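Aquaporin AqpM (Methanothermobacter marburgensis str. Marburg, PDB 2F2B) forms a tetrameric membrane channel that lets water move in either direction along an osmotic gradient and also passes some glycerol. Local coordinates at residues Gly131-Ala136 against Pro206-Asp210; Leu156-Ile161 against Ile178-Val183. All blocks are in the same frame, centred on the assembly; numbering follows the deposited sequence.

The two contacts lie on opposite sides of the chain's centre, with their own centres 23 Å apart. Interaction 1 sits toward the extracellular end and ties the loop at 131-136 to helix 200-214, the short helix that starts at the second NPA motif. Interaction 2 lies deeper in the predicted membrane span, where helices 143-166 and 175-194 run antiparallel beside a second subunit. Their nearest atoms stay about 10 Å apart, so the link is through the chain: helix 175-194 leads through the NPA loop straight into helix 200-214. A bound glycerol, probably from the crystallisation liquor, lies about 4 Å from the side chain of Leu157 in interaction 2.

Interaction 1: residues Gly131-Ala136 against Pro206-Asp210; sequences GLGATA and PYLND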
ATOM      1  N   GLY A 131       0.809   6.623 -24.746  1.00 15.71           N
ATOM      2  CA  GLY A 131      -0.241   7.625 -24.840  1.00 15.39           C
ATOM      3  C   GLY A 131      -0.192   8.646 -23.717  1.00 14.92           C
ATOM      4  O   GLY A 131      -1.194   9.300 -23.417  1.00 15.57           O
ATOM      5  N   LEU A 132       0.980   8.775 -23.102  1.00 14.23           N
ATOM      6  CA  LEU A 132       1.205   9.699 -21.994  1.00 13.23           C
ATOM      7  C   LEU A 132       0.144   9.554 -20.907  1.00 12.83           C
ATOM      8  O   LEU A 132      -0.175  10.512 -20.203  1.00 12.09           O
ATOM      9  CB  LEU A 132       1.262  11.145 -22.506  1.00 14.81           C
ATOM     10  CG  LEU A 132       2.536  11.489 -23.300  1.00 14.94           C
ATOM     11  CD1 LEU A 132       2.437  12.898 -23.879  1.00 17.14           C
ATOM     12  CD2 LEU A 132       3.749  11.379 -22.381  1.00 17.09           C
ATOM     13  N   GLY A 133      -0.385   8.343 -20.774  1.00 12.53           N
ATOM     14  CA  GLY A 133      -1.402   8.074 -19.772  1.00 13.07           C
ATOM     15  C   GLY A 133      -2.694   8.850 -19.955  1.00 13.47           C
ATOM     16  O   GLY A 133      -3.371   9.165 -18.975  1.00 13.94           O
ATOM     17  N   ALA A 134      -3.051   9.160 -21.198  1.00 12.60           N
ATOM     18  CA  ALA A 134      -4.284   9.897 -21.462  1.00 13.78           C
ATOM     19  C   ALA A 134      -5.504   9.037 -21.127  1.00 13.95           C
ATOM     20  O   ALA A 134      -5.522   7.835 -21.392  1.00 16.44           O
ATOM     21  CB  ALA A 134      -4.336  10.330 -22.930  1.00 14.01           C
ATOM     22  N   THR A 135      -6.524   9.657 -20.544  1.00 14.49           N
ATOM     23  CA  THR A 135      -7.744   8.940 -20.182  1.00 14.02           C
ATOM     24  C   THR A 135      -8.764   8.936 -21.322  1.00 15.21           C
ATOM     25  O   THR A 135      -9.085   9.985 -21.881  1.00 15.64           O
ATOM     26  CB  THR A 135      -8.420   9.572 -18.942  1.00 13.89           C
ATOM     27  OG1 THR A 135      -8.686  10.958 -19.196  1.00 15.35           O
ATOM     28  CG2 THR A 135      -7.516   9.449 -17.715  1.00 13.05           C
ATOM     29  N   ALA A 136      -9.268   7.752 -21.657  1.00 14.97           N
ATOM     30  CA  ALA A 136     -10.274   7.602 -22.708  1.00 16.32           C
ATOM     31  C   ALA A 136     -11.072   6.334 -22.436  1.00 16.04           C
ATOM     32  O   ALA A 136     -10.580   5.414 -21.783  1.00 16.36           O
ATOM     33  CB  ALA A 136      -9.604   7.520 -24.084  1.00 16.50           C
ATOM     34  N   PRO A 206      -2.198  15.436 -20.919  1.00 13.83           N
ATOM     35  CA  PRO A 206      -1.865  14.329 -21.819  1.00 14.21           C
ATOM     36  C   PRO A 206      -2.524  14.484 -23.196  1.00 14.55           C
ATOM     37  O   PRO A 206      -1.915  14.172 -24.217  1.00 14.71           O
ATOM     38  CB  PRO A 206      -2.378  13.110 -21.057  1.00 15.30           C
ATOM     39  CG  PRO A 206      -2.137  13.505 -19.628  1.00 14.91           C
ATOM     40  CD  PRO A 206      -2.643  14.930 -19.607  1.00 14.79           C
ATOM     41  N   TYR A 207      -3.767  14.959 -23.220  1.00 14.50           N
ATOM     42  CA  TYR A 207      -4.474  15.157 -24.489  1.00 14.67           C
ATOM     43  C   TYR A 207      -3.700  16.128 -25.376  1.00 15.71           C
ATOM     44  O   TYR A 207      -3.488  15.864 -26.561  1.00 16.44           O
ATOM     45  CB  TYR A 207      -5.879  15.714 -24.241  1.00 15.02           C
ATOM     46  CG  TYR A 207      -6.961  14.669 -24.044  1.00 14.50           C
ATOM     47  CD1 TYR A 207      -6.677  13.426 -23.468  1.00 14.33           C
ATOM     48  CD2 TYR A 207      -8.280  14.939 -24.410  1.00 13.68           C
ATOM     49  CE1 TYR A 207      -7.687  12.480 -23.265  1.00 14.06           C
ATOM     50  CE2 TYR A 207      -9.290  14.008 -24.210  1.00 15.05           C
ATOM     51  CZ  TYR A 207      -8.991  12.782 -23.639  1.00 14.77           C
ATOM     52  OH  TYR A 207     -10.001  11.867 -23.446  1.00 16.42           O
ATOM     53  N   LEU A 208      -3.284  17.249 -24.797  1.00 15.60           N
ATOM     54  CA  LEU A 208      -2.541  18.263 -25.542  1.00 17.58           C
ATOM     55  C   LEU A 208      -1.228  17.714 -26.093  1.00 17.96           C
ATOM     56  O   LEU A 208      -0.941  17.840 -27.287  1.00 17.90           O
ATOM     57  CB  LEU A 208      -2.257  19.477 -24.652  1.00 18.59           C
ATOM     58  CG  LEU A 208      -1.492  20.638 -25.303  1.00 19.62           C
ATOM     59  CD1 LEU A 208      -2.274  21.148 -26.506  1.00 21.52           C
ATOM     60  CD2 LEU A 208      -1.275  21.757 -24.294  1.00 20.88           C
ATOM     61  N   ASN A 209      -0.432  17.094 -25.230  1.00 16.46           N
ATOM     62  CA  ASN A 209       0.841  16.549 -25.665  1.00 16.21           C
ATOM     63  C   ASN A 209       0.709  15.366 -26.623  1.00 16.74           C
ATOM     64  O   ASN A 209       1.540  15.203 -27.521  1.00 17.55           O
ATOM     65  CB  ASN A 209       1.699  16.187 -24.450  1.00 16.55           C
ATOM     66  CG  ASN A 209       2.212  17.420 -23.720  1.00 15.87           C
ATOM     67  OD1 ASN A 209       1.531  17.988 -22.862  1.00 18.06           O
ATOM     68  ND2 ASN A 209       3.408  17.856 -24.081  1.00 14.95           N
ATOM     69  N   ASP A 210      -0.327  14.546 -26.451  1.00 16.50           N
ATOM     70  CA  ASP A 210      -0.535  13.415 -27.352  1.00 18.13           C
ATOM     71  C   ASP A 210      -0.831  13.938 -28.753  1.00 19.73           C
ATOM     72  O   ASP A 210      -0.401  13.359 -29.753  1.00 19.71           O
ATOM     73  CB  ASP A 210      -1.709  12.542 -26.896  1.00 17.67           C
ATOM     74  CG  ASP A 210      -1.304  11.504 -25.869  1.00 19.26           C
ATOM     75  OD1 ASP A 210      -0.103  11.178 -25.798  1.00 19.60           O
ATOM     76  OD2 ASP A 210      -2.191  11.000 -25.147  1.00 19.10           O
TER
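The short helix of the second NPA loop, 200-214, meets the loop ahead of helix 143-166, predicted to be extracellular, with Tyr207 bonding to Thr135 at one end and Asp210 approaching Gly131 at the other. This is the outer side of the aquaporin half-helix: after a turn of three residues with positive phi, Gly131 to Gly133, the chain runs on extended from Ala134 to Ala136. The turn is closed by the bond from Ala134 N to Gly131 O, 2.9 Å. That same carbonyl faces the acid group of Asp210, with Gly131 O 2.6 Å from Asp210 OD2. Asp210 CG stands opposite its own carbonyl carbon (chi1 -85°), which swings the acid back over the turn and sets OD2 against the methyl of Ala134 as well.

Leu132 and Asp210 run past each other in opposite senses, and OD1 of the acid lies along the CB, CG and CD1 of the leucine. The tip of that leucine crosses Asn209 at about a right angle, its CD1 3.4 Å from Asn209 CB. Between the Tyr207 and Asp210 contacts, Pro206 lays its CB against Ala134, 3.9 Å from the alanine CB, and the same proline carbon also lies against the Leu132 carbonyl oxygen. Gly133 O accepts a bond from Arg202, while Thr135 OG1 pairs with Thr203 OG1, so the loop is tied to the first turn of the half-helix too.

The Tyr207 ring reaches out along the loop with the Ala134 methyl at its edge, and Trp219 meets it edge-to-face. Its hydroxyl donates to Thr135 O in the plane of the ring, OH to O 2.6 Å, at a C=O···O angle of 168°.

Interaction 2: residues Leu156-Ile161 against Ile178-Val183; sequences LLMITI and IIGLTV
Thr160 and Thr182 meet across two antiparallel transmembrane helices in the same rotamer, chi1 -61° and -63°: each places its CG2 opposite the backbone N and turns its OG1 back toward its own helix. The hydroxyls thus bond within their helices, Thr160 OG1 to Leu156 O at 2.8 Å and Thr182 OG1 to Ile178 O at 2.7 Å. Both carbonyls also take the usual helical N-H of the same threonine, the two donors arriving from opposite faces of the carbonyl plane.

Across the interface the threonines slide past each other head to tail. The methyl of Thr160 rests on Thr182 OG1 at 3.7 Å, and the methyl of Thr182 answers against Thr160 OG1. Leu156 meets the Thr182 methyl at a slant, through its CG, while Ile178 CG2 packs on the Thr160 methyl.

A second, purely aliphatic row runs beside this pair. Leu157 rests its CD1 on both Val183 CG2, 3.8 Å away, and Ile179 CG2. One turn on, Ile161 CG1 crosses the extended end of Ile179 at about a right angle, 3.8 Å from its CD1. The segment axes come within 9.9 Å at 166°.

On the threonine side a second subunit packs against the pair, its Ala68 touching Thr160 and Thr182 and its Phe21 lying on Leu156. Helix 52-73 of the same chain backs Ile179 and Val183. No hydrogen bond joins segments 156-161 and 178-183; the threonine hydroxyls are satisfied inside their own helices, so these two segments meet through van der Waals contact alone, including methyls lying on hydroxyl oxygens.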
ATOM      1  N   LEU A 156     -16.985  10.273  -4.994  1.00 10.06           N
ATOM      2  CA  LEU A 156     -16.275   9.725  -3.837  1.00  8.84           C
ATOM      3  C   LEU A 156     -15.100  10.616  -3.452  1.00  9.33           C
ATOM      4  O   LEU A 156     -14.892  10.910  -2.273  1.00  7.80           O
ATOM      5  CB  LEU A 156     -15.767   8.305  -4.120  1.00  9.27           C
ATOM      6  CG  LEU A 156     -14.938   7.704  -2.974  1.00  8.27           C
ATOM      7  CD1 LEU A 156     -15.771   7.676  -1.696  1.00  8.62           C
ATOM      8  CD2 LEU A 156     -14.474   6.300  -3.336  1.00  8.93           C
ATOM      9  N   LEU A 157     -14.327  11.042  -4.447  1.00  8.40           N
ATOM     10  CA  LEU A 157     -13.184  11.911  -4.185  1.00  9.32           C
ATOM     11  C   LEU A 157     -13.607  13.182  -3.453  1.00  9.81           C
ATOM     12  O   LEU A 157     -13.048  13.525  -2.412  1.00  8.51           O
ATOM     13  CB  LEU A 157     -12.488  12.295  -5.495  1.00 10.28           C
ATOM     14  CG  LEU A 157     -11.420  13.397  -5.396  1.00  9.70           C
ATOM     15  CD1 LEU A 157     -10.329  12.988  -4.404  1.00 11.11           C
ATOM     16  CD2 LEU A 157     -10.822  13.656  -6.773  1.00 12.04           C
ATOM     17  N   MET A 158     -14.605  13.874  -3.993  1.00  9.93           N
ATOM     18  CA  MET A 158     -15.057  15.128  -3.394  1.00 10.60           C
ATOM     19  C   MET A 158     -15.708  14.989  -2.017  1.00 10.57           C
ATOM     20  O   MET A 158     -15.471  15.818  -1.137  1.00 10.38           O
ATOM     21  CB  MET A 158     -16.017  15.846  -4.346  1.00 11.06           C
ATOM     22  CG  MET A 158     -16.298  17.305  -3.975  1.00 12.96           C
ATOM     23  SD  MET A 158     -14.851  18.394  -4.169  1.00 16.61           S
ATOM     24  CE  MET A 158     -14.945  19.346  -2.681  1.00 17.48           C
ATOM     25  N   ILE A 159     -16.524  13.959  -1.815  1.00  9.68           N
ATOM     26  CA  ILE A 159     -17.166  13.805  -0.512  1.00 10.82           C
ATOM     27  C   ILE A 159     -16.109  13.491   0.551  1.00 10.48           C
ATOM     28  O   ILE A 159     -16.245  13.874   1.714  1.00 10.45           O
ATOM     29  CB  ILE A 159     -18.284  12.721  -0.539  1.00 11.47           C
ATOM     30  CG1 ILE A 159     -19.266  12.980   0.613  1.00 13.90           C
ATOM     31  CG2 ILE A 159     -17.689  11.316  -0.430  1.00 12.80           C
ATOM     32  CD1 ILE A 159     -20.536  12.151   0.554  1.00 15.40           C
ATOM     33  N   THR A 160     -15.033  12.822   0.143  1.00 10.12           N
ATOM     34  CA  THR A 160     -13.952  12.505   1.065  1.00  8.32           C
ATOM     35  C   THR A 160     -13.224  13.812   1.398  1.00 10.16           C
ATOM     36  O   THR A 160     -12.909  14.082   2.556  1.00 10.34           O
ATOM     37  CB  THR A 160     -12.965  11.493   0.434  1.00  9.70           C
ATOM     38  OG1 THR A 160     -13.668  10.278   0.141  1.00  9.91           O
ATOM     39  CG2 THR A 160     -11.812  11.184   1.392  1.00 10.00           C
ATOM     40  N   ILE A 161     -12.980  14.634   0.379  1.00 10.10           N
ATOM     41  CA  ILE A 161     -12.310  15.914   0.590  1.00  9.81           C
ATOM     42  C   ILE A 161     -13.126  16.775   1.561  1.00 11.10           C
ATOM     43  O   ILE A 161     -12.568  17.428   2.439  1.00 10.51           O
ATOM     44  CB  ILE A 161     -12.113  16.663  -0.758  1.00 10.25           C
ATOM     45  CG1 ILE A 161     -10.990  15.984  -1.556  1.00 10.06           C
ATOM     46  CG2 ILE A 161     -11.788  18.143  -0.508  1.00 10.17           C
ATOM     47  CD1 ILE A 161     -10.816  16.519  -2.974  1.00 10.91           C
ATOM     48  N   ILE A 178      -5.159  10.479   3.126  1.00  7.92           N
ATOM     49  CA  ILE A 178      -6.463   9.892   2.839  1.00  9.28           C
ATOM     50  C   ILE A 178      -6.949  10.255   1.435  1.00  9.13           C
ATOM     51  O   ILE A 178      -7.478   9.405   0.719  1.00 10.02           O
ATOM     52  CB  ILE A 178      -7.506  10.325   3.898  1.00 10.42           C
ATOM     53  CG1 ILE A 178      -7.066   9.807   5.276  1.00  9.78           C
ATOM     54  CG2 ILE A 178      -8.890   9.801   3.533  1.00 11.25           C
ATOM     55  CD1 ILE A 178      -6.663   8.319   5.292  1.00 10.82           C
ATOM     56  N   ILE A 179      -6.771  11.511   1.037  1.00  9.07           N
ATOM     57  CA  ILE A 179      -7.199  11.927  -0.292  1.00  8.73           C
ATOM     58  C   ILE A 179      -6.408  11.163  -1.358  1.00  8.72           C
ATOM     59  O   ILE A 179      -6.981  10.666  -2.331  1.00  9.40           O
ATOM     60  CB  ILE A 179      -7.026  13.455  -0.477  1.00  8.62           C
ATOM     61  CG1 ILE A 179      -8.010  14.188   0.440  1.00  9.45           C
ATOM     62  CG2 ILE A 179      -7.274  13.845  -1.935  1.00 10.10           C
ATOM     63  CD1 ILE A 179      -7.817  15.700   0.491  1.00  7.96           C
ATOM     64  N   GLY A 180      -5.098  11.051  -1.167  1.00  7.81           N
ATOM     65  CA  GLY A 180      -4.285  10.328  -2.130  1.00  9.49           C
ATOM     66  C   GLY A 180      -4.665   8.858  -2.252  1.00  8.32           C
ATOM     67  O   GLY A 180      -4.792   8.330  -3.361  1.00  8.47           O
ATOM     68  N   LEU A 181      -4.847   8.182  -1.119  1.00  8.97           N
ATOM     69  CA  LEU A 181      -5.206   6.769  -1.158  1.00  8.75           C
ATOM     70  C   LEU A 181      -6.602   6.567  -1.743  1.00  8.29           C
ATOM     71  O   LEU A 181      -6.864   5.569  -2.409  1.00  7.85           O
ATOM     72  CB  LEU A 181      -5.112   6.152   0.244  1.00  9.02           C
ATOM     73  CG  LEU A 181      -3.698   6.118   0.834  1.00  9.45           C
ATOM     74  CD1 LEU A 181      -3.736   5.482   2.218  1.00  9.24           C
ATOM     75  CD2 LEU A 181      -2.759   5.325  -0.093  1.00 10.54           C
ATOM     76  N   THR A 182      -7.497   7.520  -1.509  1.00  7.91           N
ATOM     77  CA  THR A 182      -8.844   7.409  -2.060  1.00  7.90           C
ATOM     78  C   THR A 182      -8.754   7.421  -3.588  1.00  7.99           C
ATOM     79  O   THR A 182      -9.419   6.639  -4.265  1.00  8.37           O
ATOM     80  CB  THR A 182      -9.734   8.557  -1.561  1.00  8.12           C
ATOM     81  OG1 THR A 182      -9.857   8.461  -0.138  1.00 10.52           O
ATOM     82  CG2 THR A 182     -11.128   8.469  -2.178  1.00  9.19           C
ATOM     83  N   VAL A 183      -7.916   8.301  -4.126  1.00  7.95           N
ATOM     84  CA  VAL A 183      -7.736   8.366  -5.571  1.00  7.54           C
ATOM     85  C   VAL A 183      -7.143   7.045  -6.070  1.00  7.77           C
ATOM     86  O   VAL A 183      -7.575   6.515  -7.093  1.00  7.00           O
ATOM     87  CB  VAL A 183      -6.808   9.541  -5.981  1.00  7.99           C
ATOM     88  CG1 VAL A 183      -6.425   9.422  -7.458  1.00  9.57           C
ATOM     89  CG2 VAL A 183      -7.524  10.868  -5.747  1.00  8.45           C
TER